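PDB 1FX5: anti-H(O) lectin 1 from Ulex europaeus, which binds L-fucose-containing sugars as a dimeric legume lectin that carries calcium and manganese ions. Local coordinates for residues 68-73 / 229-234. Residues are numbered along the deposited sequence; the frame is centred on the assembly and turned at random.
Sequences FITSFS and LNWYFT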
loop_
_atom_site.group_PDB
_atom_site.type_symbol
_atom_site.label_atom_id
_atom_site.label_comp_id
_atom_site.label_asym_id
_atom_site.label_seq_id
_atom_site.Cartn_x
_atom_site.Cartn_y
_atom_site.Cartn_z
ATOM N N PHE A 68 14.612 6.756 0.978
ATOM C CA PHE A 68 13.677 6.486 -0.108
ATOM C C PHE A 68 14.140 7.058 -1.429
ATOM O O PHE A 68 15.036 7.923 -1.484
ATOM C CB PHE A 68 12.239 6.968 0.233
ATOM C CG PHE A 68 12.043 8.485 0.204
ATOM C CD1 PHE A 68 11.950 9.214 1.390
ATOM C CD2 PHE A 68 11.902 9.171 -1.003
ATOM C CE1 PHE A 68 11.716 10.601 1.376
ATOM C CE2 PHE A 68 11.674 10.545 -1.021
ATOM C CZ PHE A 68 11.581 11.260 0.168
ATOM N N ILE A 69 13.545 6.548 -2.495
ATOM C CA ILE A 69 13.860 7.003 -3.830
ATOM C C ILE A 69 12.571 6.900 -4.620
ATOM O O ILE A 69 11.801 5.970 -4.423
ATOM C CB ILE A 69 14.945 6.153 -4.500
ATOM C CG1 ILE A 69 15.262 6.703 -5.882
ATOM C CG2 ILE A 69 14.461 4.752 -4.693
ATOM C CD1 ILE A 69 16.310 5.899 -6.602
ATOM N N THR A 70 12.295 7.897 -5.449
ATOM C CA THR A 70 11.089 7.904 -6.266
ATOM C C THR A 70 11.456 8.504 -7.633
ATOM O O THR A 70 12.387 9.328 -7.739
ATOM C CB THR A 70 9.951 8.733 -5.599
ATOM O OG1 THR A 70 8.703 8.473 -6.249
ATOM C CG2 THR A 70 10.226 10.228 -5.680
ATOM N N SER A 71 10.785 8.038 -8.680
ATOM C CA SER A 71 11.039 8.546 -10.018
ATOM C C SER A 71 9.721 8.538 -10.792
ATOM O O SER A 71 8.858 7.672 -10.566
ATOM C CB SER A 71 12.112 7.710 -10.739
ATOM O OG SER A 71 11.726 6.357 -10.818
ATOM N N PHE A 72 9.555 9.526 -11.668
ATOM C CA PHE A 72 8.355 9.665 -12.487
ATOM C C PHE A 72 8.619 10.599 -13.670
ATOM O O PHE A 72 9.579 11.390 -13.666
ATOM C CB PHE A 72 7.172 10.197 -11.643
ATOM C CG PHE A 72 7.421 11.548 -11.017
ATOM C CD1 PHE A 72 7.094 12.716 -11.695
ATOM C CD2 PHE A 72 8.008 11.650 -9.761
ATOM C CE1 PHE A 72 7.350 13.968 -11.138
ATOM C CE2 PHE A 72 8.269 12.903 -9.191
ATOM C CZ PHE A 72 7.944 14.065 -9.877
ATOM N N SER A 73 7.792 10.477 -14.700
ATOM C CA SER A 73 7.892 11.308 -15.899
ATOM C C SER A 73 6.619 12.155 -15.963
ATOM O O SER A 73 5.523 11.661 -15.659
ATOM C CB SER A 73 7.988 10.428 -17.149
ATOM O OG SER A 73 9.189 9.670 -17.129
ATOM N N LEU A 229 2.981 10.423 -16.150
ATOM C CA LEU A 229 2.911 9.216 -16.968
ATOM C C LEU A 229 3.127 7.870 -16.258
ATOM O O LEU A 229 2.575 6.845 -16.667
ATOM C CB LEU A 229 3.902 9.338 -18.129
ATOM C CG LEU A 229 3.641 10.419 -19.173
ATOM C CD1 LEU A 229 4.911 10.669 -19.934
ATOM C CD2 LEU A 229 2.518 10.015 -20.115
ATOM N N ASN A 230 4.026 7.850 -15.282
ATOM C CA ASN A 230 4.317 6.631 -14.537
ATOM C C ASN A 230 4.882 7.046 -13.202
ATOM O O ASN A 230 5.192 8.231 -12.993
ATOM C CB ASN A 230 5.318 5.747 -15.280
ATOM C CG ASN A 230 6.487 6.531 -15.836
ATOM O OD1 ASN A 230 7.182 7.248 -15.118
ATOM N ND2 ASN A 230 6.686 6.425 -17.142
ATOM N N TRP A 231 5.108 6.068 -12.338
ATOM C CA TRP A 231 5.624 6.372 -11.023
ATOM C C TRP A 231 6.189 5.139 -10.351
ATOM O O TRP A 231 5.538 4.090 -10.326
ATOM C CB TRP A 231 4.452 6.906 -10.189
ATOM C CG TRP A 231 4.756 7.391 -8.806
ATOM C CD1 TRP A 231 5.966 7.833 -8.320
ATOM C CD2 TRP A 231 3.806 7.567 -7.747
ATOM N NE1 TRP A 231 5.815 8.278 -7.025
ATOM C CE2 TRP A 231 4.502 8.130 -6.650
ATOM C CE3 TRP A 231 2.432 7.313 -7.623
ATOM C CZ2 TRP A 231 3.865 8.447 -5.442
ATOM C CZ3 TRP A 231 1.799 7.628 -6.424
ATOM C CH2 TRP A 231 2.518 8.190 -5.349
ATOM N N TYR A 232 7.381 5.284 -9.786
ATOM C CA TYR A 232 8.058 4.208 -9.083
ATOM C C TYR A 232 8.460 4.783 -7.719
ATOM O O TYR A 232 8.955 5.925 -7.659
ATOM C CB TYR A 232 9.292 3.754 -9.865
ATOM C CG TYR A 232 10.244 2.929 -9.039
ATOM C CD1 TYR A 232 10.031 1.565 -8.845
ATOM C CD2 TYR A 232 11.361 3.516 -8.438
ATOM C CE1 TYR A 232 10.909 0.804 -8.083
ATOM C CE2 TYR A 232 12.252 2.767 -7.666
ATOM C CZ TYR A 232 12.020 1.411 -7.492
ATOM O OH TYR A 232 12.904 0.657 -6.735
ATOM N N PHE A 233 8.282 3.997 -6.646
ATOM C CA PHE A 233 8.624 4.441 -5.294
ATOM C C PHE A 233 9.081 3.299 -4.414
ATOM O O PHE A 233 8.466 2.229 -4.410
ATOM C CB PHE A 233 7.394 5.070 -4.623
ATOM C CG PHE A 233 7.628 5.513 -3.200
ATOM C CD1 PHE A 233 8.051 6.807 -2.924
ATOM C CD2 PHE A 233 7.433 4.631 -2.132
ATOM C CE1 PHE A 233 8.281 7.229 -1.602
ATOM C CE2 PHE A 233 7.658 5.039 -0.811
ATOM C CZ PHE A 233 8.086 6.345 -0.547
ATOM N N THR A 234 10.111 3.548 -3.610
ATOM C CA THR A 234 10.627 2.538 -2.712
ATOM C C THR A 234 11.256 3.165 -1.463
ATOM O O THR A 234 11.991 4.172 -1.559
ATOM C CB THR A 234 11.631 1.591 -3.434
ATOM O OG1 THR A 234 12.266 0.733 -2.484
ATOM C CG2 THR A 234 12.704 2.366 -4.088
HETATM O O HOH W 1 10.449 7.447 -15.270
#
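Residues 68-73 and 229-234, parts of strands 64-78 and 224-236, pair antiparallel in the flat back sheet of the legume lectin jelly roll, and their contact illustrates how a two-faced strand pair separates an apolar core from an outer surface. I69 and T234 form one hydrogen-bonded pair, the amide N of I69 lying 3.0 Å from O of T234 and the return bond running from T234 N to I69 O. S71 and Y232 form the next, with Y232 N 2.9 Å from S71 O. T70, F72, W231 and F233 lie on the inward face together with the ring of F68; there F91 touches T70 and W231, while F214 meets the rings of F72 and W231. The F68 and F233 rings lie nearly parallel, their planes at 27°, but slid so far apart that they barely overlap, with F68 CD2 4.2 Å from F233 CE1. Outward, I69 CG2 rests against the Y232 ring at CE2, 4.2 Å away, and S71 OG lies beside CB and CD2 of the same residue. At the far end the strands are held differently: L229 N gives an almost straight bond to S73 O, and a water links S73 OG to N230 OD1. The polar exception on the core side is T70. With OG1 anti to the backbone N (chi1 -167°), its hydroxyl reaches across to the neighbouring strand and donates to Y232 O at 2.9 Å, a carbonyl that also accepts the amide of S71. The same OG1 lies at the edge of the W231 indole, 13° out of its plane, and accepts the NE1 hydrogen, with NE1 3.0 Å from OG1.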